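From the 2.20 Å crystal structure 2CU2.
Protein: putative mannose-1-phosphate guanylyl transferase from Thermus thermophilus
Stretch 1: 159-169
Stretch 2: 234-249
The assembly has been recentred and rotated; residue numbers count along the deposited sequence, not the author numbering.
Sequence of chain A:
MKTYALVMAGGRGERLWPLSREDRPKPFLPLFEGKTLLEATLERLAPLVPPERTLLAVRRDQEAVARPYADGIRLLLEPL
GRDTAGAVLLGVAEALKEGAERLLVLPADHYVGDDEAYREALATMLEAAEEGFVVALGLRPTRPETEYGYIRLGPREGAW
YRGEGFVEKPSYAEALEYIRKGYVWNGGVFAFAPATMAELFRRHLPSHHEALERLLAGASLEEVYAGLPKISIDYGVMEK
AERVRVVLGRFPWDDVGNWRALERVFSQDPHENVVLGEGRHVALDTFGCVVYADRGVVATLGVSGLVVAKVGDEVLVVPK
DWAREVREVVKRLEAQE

Stretch 1 159-169: AWYRGEGFVEK
Stretch 2 234-249: DYGVMEKAERVRVVLG

Phe 166 has more of its area covered by the other stretch than any other residue here. Its side chain, chi1 -79° (m) and chi2 81°, points toward stretch 2 and packs between Met 238 and Val 244. Met 238 CB lies over one ring face, 4.3 Å from Phe 166 CE2, while Val 244 (t) meets the ring edge, its CG1 3.8 Å from Phe 166 CE1. Phe 166 CB also lies 3.5 Å from Glu 239 CG (Glu 239 chi1 m, chi2 t).

Gly 163 lets the strands come close beside this ring. At phi/psi -59/134, an ideal CB would point toward stretch 2 and fall 2.7 Å from Val 244 CG1, a clash; without one, Gly 163 CA sits 3.7 Å from Val 246 CG2.

The backbone frame is a short antiparallel pairing of strand 160-167 with the strand that begins at Val 244; the angle between their N-to-C directions is 125°, and their axes are 4.1 Å apart at closest approach. Tyr 161 and Val 246 form the hydrogen-bonded pair, CA to CA 4.9 Å: Tyr 161 N donates to Val 246 O at 2.7 Å (170°), and Val 246 N to Tyr 161 O at 2.8 Å (164°). Arg 162 and Arg 245 form the next, non-hydrogen-bonded pair, CA to CA 4.6 Å. Gly 163 N then donates to Val 244 O at 2.7 Å, with a more bent angle of 134°.

Tyr 161 (m, chi2 84°) and Val 246 (t) share one sheet face, CB to CB 4.4 Å; Tyr 161 CE1 reaches Leu 248 CD1 at 3.5 Å. On the face of Arg 162 and Arg 245, the extended Arg 245 (m, t, t) runs across one face of the Trp 160 ring (p, chi2 78°). Arg 245 CD lies 3.9 Å from the centroid of the five-membered ring, 29° off its normal, a CH-pi contact. Trp 160 NE1 and Arg 245 NE, 3.4 Å apart, are both donors and do not bond.

At the polar margin, Arg 162 (t, p, t) brings its guanidinium edge to the loop before the second strand, where NH2 donates to Glu 242 O at 3.1 Å. Elsewhere along the contact, two waters bridge the backbones: the O of one lies 2.8 Å from Ala 159 O, to which it donates, and 2.9 Å from Leu 248 N, from which it accepts; the O of the other lies 3.0 Å from Phe 166 N, from which it accepts, and 2.8 Å from Glu 239 O, to which it donates. Farther out, Glu 168 OE1 approaches Glu 239 OE1 to 3.3 Å, a close pair of like charges.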

# COMPACT_ATOMS: atom_id res chain seq x y z
N ALA A 159 39.86 27.45 11.72
CA ALA A 159 38.48 27.01 11.52
C ALA A 159 38.30 25.85 10.55
O ALA A 159 37.18 25.39 10.35
CB ALA A 159 37.62 28.19 11.09
N TRP A 160 39.38 25.38 9.94
CA TRP A 160 39.26 24.29 8.98
C TRP A 160 40.43 23.31 9.06
O TRP A 160 41.38 23.46 9.82
CB TRP A 160 39.15 24.87 7.57
CG TRP A 160 40.37 25.65 7.23
CD1 TRP A 160 41.62 25.12 6.82
CD2 TRP A 160 40.50 27.09 7.19
NE1 TRP A 160 42.53 26.10 6.54
CE2 TRP A 160 41.83 27.38 6.79
CE3 TRP A 160 39.63 28.14 7.48
CZ2 TRP A 160 42.25 28.70 6.69
CZ3 TRP A 160 40.05 29.45 7.38
CH2 TRP A 160 41.37 29.73 6.99
N TYR A 161 40.31 22.24 8.25
CA TYR A 161 41.33 21.21 8.17
C TYR A 161 42.02 21.25 6.81
O TYR A 161 41.48 21.73 5.83
CB TYR A 161 40.66 19.85 8.38
CG TYR A 161 40.16 19.75 9.78
CD1 TYR A 161 38.91 20.27 10.11
CD2 TYR A 161 40.91 19.10 10.75
CE1 TYR A 161 38.42 20.14 11.40
CE2 TYR A 161 40.43 18.97 12.04
CZ TYR A 161 39.19 19.50 12.37
OH TYR A 161 38.69 19.37 13.65
N ARG A 162 43.25 20.72 6.74
CA ARG A 162 43.79 20.56 5.40
C ARG A 162 43.29 19.25 4.78
O ARG A 162 43.48 18.17 5.31
CB ARG A 162 45.32 20.54 5.51
CG ARG A 162 45.99 20.41 4.15
CD ARG A 162 46.13 21.75 3.43
NE ARG A 162 46.41 21.55 2.00
CZ ARG A 162 47.65 21.82 1.57
NH1 ARG A 162 48.57 22.25 2.41
NH2 ARG A 162 47.96 21.63 0.28
N GLY A 163 42.58 19.39 3.65
CA GLY A 163 42.16 18.19 2.94
C GLY A 163 43.37 17.34 2.53
O GLY A 163 44.38 17.84 2.06
N GLU A 164 43.26 16.03 2.78
CA GLU A 164 44.41 15.17 2.52
C GLU A 164 44.06 13.95 1.68
O GLU A 164 44.77 12.95 1.65
CB GLU A 164 45.01 14.74 3.86
CG GLU A 164 46.06 15.73 4.37
CD GLU A 164 47.01 15.02 5.31
OE1 GLU A 164 47.01 13.80 5.33
OE2 GLU A 164 47.73 15.70 6.04
N GLY A 165 42.91 14.01 0.97
CA GLY A 165 42.58 12.91 0.06
C GLY A 165 41.07 12.63 0.01
O GLY A 165 40.35 12.81 0.98
N PHE A 166 40.66 12.22 -1.21
CA PHE A 166 39.27 11.88 -1.48
C PHE A 166 39.14 10.42 -1.90
O PHE A 166 39.80 9.94 -2.81
CB PHE A 166 38.76 12.79 -2.59
CG PHE A 166 38.42 14.14 -2.04
CD1 PHE A 166 39.43 15.07 -1.82
CD2 PHE A 166 37.10 14.49 -1.82
CE1 PHE A 166 39.11 16.35 -1.40
CE2 PHE A 166 36.78 15.78 -1.39
CZ PHE A 166 37.79 16.71 -1.18
N VAL A 167 38.29 9.69 -1.16
CA VAL A 167 38.06 8.29 -1.49
C VAL A 167 36.60 8.05 -1.88
O VAL A 167 35.67 8.54 -1.26
CB VAL A 167 38.42 7.44 -0.26
CG1 VAL A 167 39.92 7.50 -0.01
CG2 VAL A 167 37.69 7.96 0.96
N GLU A 168 36.43 7.31 -2.99
CA GLU A 168 35.08 6.97 -3.42
C GLU A 168 34.44 5.93 -2.49
O GLU A 168 35.08 5.36 -1.61
CB GLU A 168 35.13 6.46 -4.86
CG GLU A 168 34.59 7.49 -5.85
CD GLU A 168 35.29 7.34 -7.18
OE1 GLU A 168 35.08 8.18 -8.05
OE2 GLU A 168 36.03 6.37 -7.35
N LYS A 169 33.13 5.73 -2.68
CA LYS A 169 32.40 4.82 -1.81
C LYS A 169 33.12 3.48 -1.64
O LYS A 169 33.48 2.81 -2.59
CB LYS A 169 31.01 4.60 -2.42
CG LYS A 169 30.90 5.24 -3.81
CD LYS A 169 29.45 5.27 -4.31
CE LYS A 169 29.22 4.32 -5.49
NZ LYS A 169 28.03 3.50 -5.24
N ASP A 234 33.70 15.58 -8.20
CA ASP A 234 34.51 14.93 -7.17
C ASP A 234 35.63 14.09 -7.79
O ASP A 234 36.78 14.12 -7.36
CB ASP A 234 33.59 14.02 -6.35
CG ASP A 234 32.55 14.87 -5.63
OD1 ASP A 234 31.59 15.28 -6.28
OD2 ASP A 234 32.70 15.10 -4.43
N TYR A 235 35.26 13.30 -8.81
CA TYR A 235 36.24 12.42 -9.44
C TYR A 235 37.10 13.16 -10.46
O TYR A 235 38.29 12.92 -10.62
CB TYR A 235 35.48 11.29 -10.14
CG TYR A 235 36.43 10.38 -10.84
CD1 TYR A 235 37.35 9.64 -10.11
CD2 TYR A 235 36.35 10.21 -12.22
CE1 TYR A 235 38.17 8.72 -10.75
CE2 TYR A 235 37.17 9.30 -12.86
CZ TYR A 235 38.08 8.56 -12.13
OH TYR A 235 38.89 7.63 -12.76
N GLY A 236 36.45 14.08 -11.20
CA GLY A 236 37.15 14.77 -12.27
C GLY A 236 38.14 15.81 -11.76
O GLY A 236 39.15 16.11 -12.38
N VAL A 237 37.82 16.40 -10.59
CA VAL A 237 38.65 17.49 -10.09
C VAL A 237 39.10 17.28 -8.64
O VAL A 237 40.28 17.30 -8.32
CB VAL A 237 37.85 18.78 -10.20
CG1 VAL A 237 38.55 19.90 -9.43
CG2 VAL A 237 37.70 19.19 -11.65
N MET A 238 38.11 17.12 -7.75
CA MET A 238 38.41 17.13 -6.33
C MET A 238 39.47 16.10 -5.93
O MET A 238 40.39 16.37 -5.16
CB MET A 238 37.11 16.87 -5.57
CG MET A 238 36.15 18.06 -5.65
SD MET A 238 36.99 19.64 -5.44
CE MET A 238 35.79 20.68 -6.27
N GLU A 239 39.31 14.86 -6.44
CA GLU A 239 40.21 13.79 -6.02
C GLU A 239 41.65 14.02 -6.51
O GLU A 239 42.58 13.35 -6.10
CB GLU A 239 39.67 12.47 -6.56
CG GLU A 239 38.31 12.11 -5.95
CD GLU A 239 37.80 10.82 -6.56
OE1 GLU A 239 36.65 10.49 -6.35
OE2 GLU A 239 38.58 10.16 -7.24
N LYS A 240 41.79 14.99 -7.43
CA LYS A 240 43.13 15.28 -7.96
C LYS A 240 43.68 16.62 -7.46
O LYS A 240 44.85 16.94 -7.61
CB LYS A 240 43.05 15.26 -9.49
CG LYS A 240 42.03 14.25 -10.01
CD LYS A 240 42.60 13.34 -11.09
CE LYS A 240 41.66 12.18 -11.45
NZ LYS A 240 41.16 12.36 -12.81
N ALA A 241 42.78 17.44 -6.87
CA ALA A 241 43.20 18.77 -6.40
C ALA A 241 44.27 18.71 -5.30
O ALA A 241 44.18 17.95 -4.34
CB ALA A 241 41.96 19.50 -5.88
N GLU A 242 45.31 19.56 -5.48
CA GLU A 242 46.46 19.55 -4.57
C GLU A 242 46.29 20.47 -3.35
O GLU A 242 46.82 20.23 -2.27
CB GLU A 242 47.70 19.96 -5.36
CG GLU A 242 48.21 18.86 -6.29
CD GLU A 242 49.31 19.40 -7.18
OE1 GLU A 242 49.00 20.13 -8.10
OE2 GLU A 242 50.46 19.03 -6.97
N ARG A 243 45.55 21.59 -3.54
CA ARG A 243 45.33 22.53 -2.44
C ARG A 243 43.87 22.53 -1.97
O ARG A 243 43.04 23.29 -2.45
CB ARG A 243 45.73 23.92 -2.92
CG ARG A 243 47.25 24.10 -2.99
CD ARG A 243 47.64 25.48 -3.53
NE ARG A 243 48.05 26.36 -2.43
CZ ARG A 243 48.18 27.67 -2.70
NH1 ARG A 243 47.94 28.12 -3.92
NH2 ARG A 243 48.55 28.52 -1.74
N VAL A 244 43.55 21.62 -1.02
CA VAL A 244 42.18 21.46 -0.55
C VAL A 244 42.05 21.73 0.95
O VAL A 244 42.86 21.30 1.77
CB VAL A 244 41.74 20.03 -0.86
CG1 VAL A 244 40.30 19.82 -0.39
CG2 VAL A 244 41.83 19.77 -2.35
N ARG A 245 41.01 22.50 1.30
CA ARG A 245 40.69 22.70 2.71
C ARG A 245 39.30 22.14 3.03
O ARG A 245 38.43 22.05 2.19
CB ARG A 245 40.72 24.20 3.00
CG ARG A 245 42.14 24.76 3.12
CD ARG A 245 42.15 26.29 3.09
NE ARG A 245 43.50 26.80 3.38
CZ ARG A 245 43.70 28.13 3.27
NH1 ARG A 245 42.70 28.92 2.92
NH2 ARG A 245 44.90 28.64 3.52
N VAL A 246 39.13 21.71 4.30
CA VAL A 246 37.84 21.13 4.67
C VAL A 246 37.29 21.76 5.95
O VAL A 246 37.96 21.87 6.97
CB VAL A 246 38.05 19.62 4.87
CG1 VAL A 246 36.71 18.96 5.20
CG2 VAL A 246 38.62 19.01 3.61
N VAL A 247 36.01 22.12 5.87
CA VAL A 247 35.23 22.59 7.01
C VAL A 247 34.25 21.53 7.50
O VAL A 247 33.50 20.93 6.75
CB VAL A 247 34.46 23.85 6.57
CG1 VAL A 247 33.62 24.36 7.73
CG2 VAL A 247 35.44 24.93 6.15
N LEU A 248 34.32 21.26 8.82
CA LEU A 248 33.44 20.25 9.39
C LEU A 248 32.09 20.85 9.81
O LEU A 248 32.00 21.73 10.66
CB LEU A 248 34.13 19.65 10.62
CG LEU A 248 35.29 18.72 10.25
CD1 LEU A 248 35.78 17.90 11.44
CD2 LEU A 248 34.92 17.72 9.16
N GLY A 249 31.03 20.36 9.15
CA GLY A 249 29.68 20.77 9.55
C GLY A 249 29.16 19.87 10.67
O GLY A 249 29.34 18.66 10.67
O HOH W 1 36.13 22.76 10.45
O HOH W 2 42.38 12.13 -3.62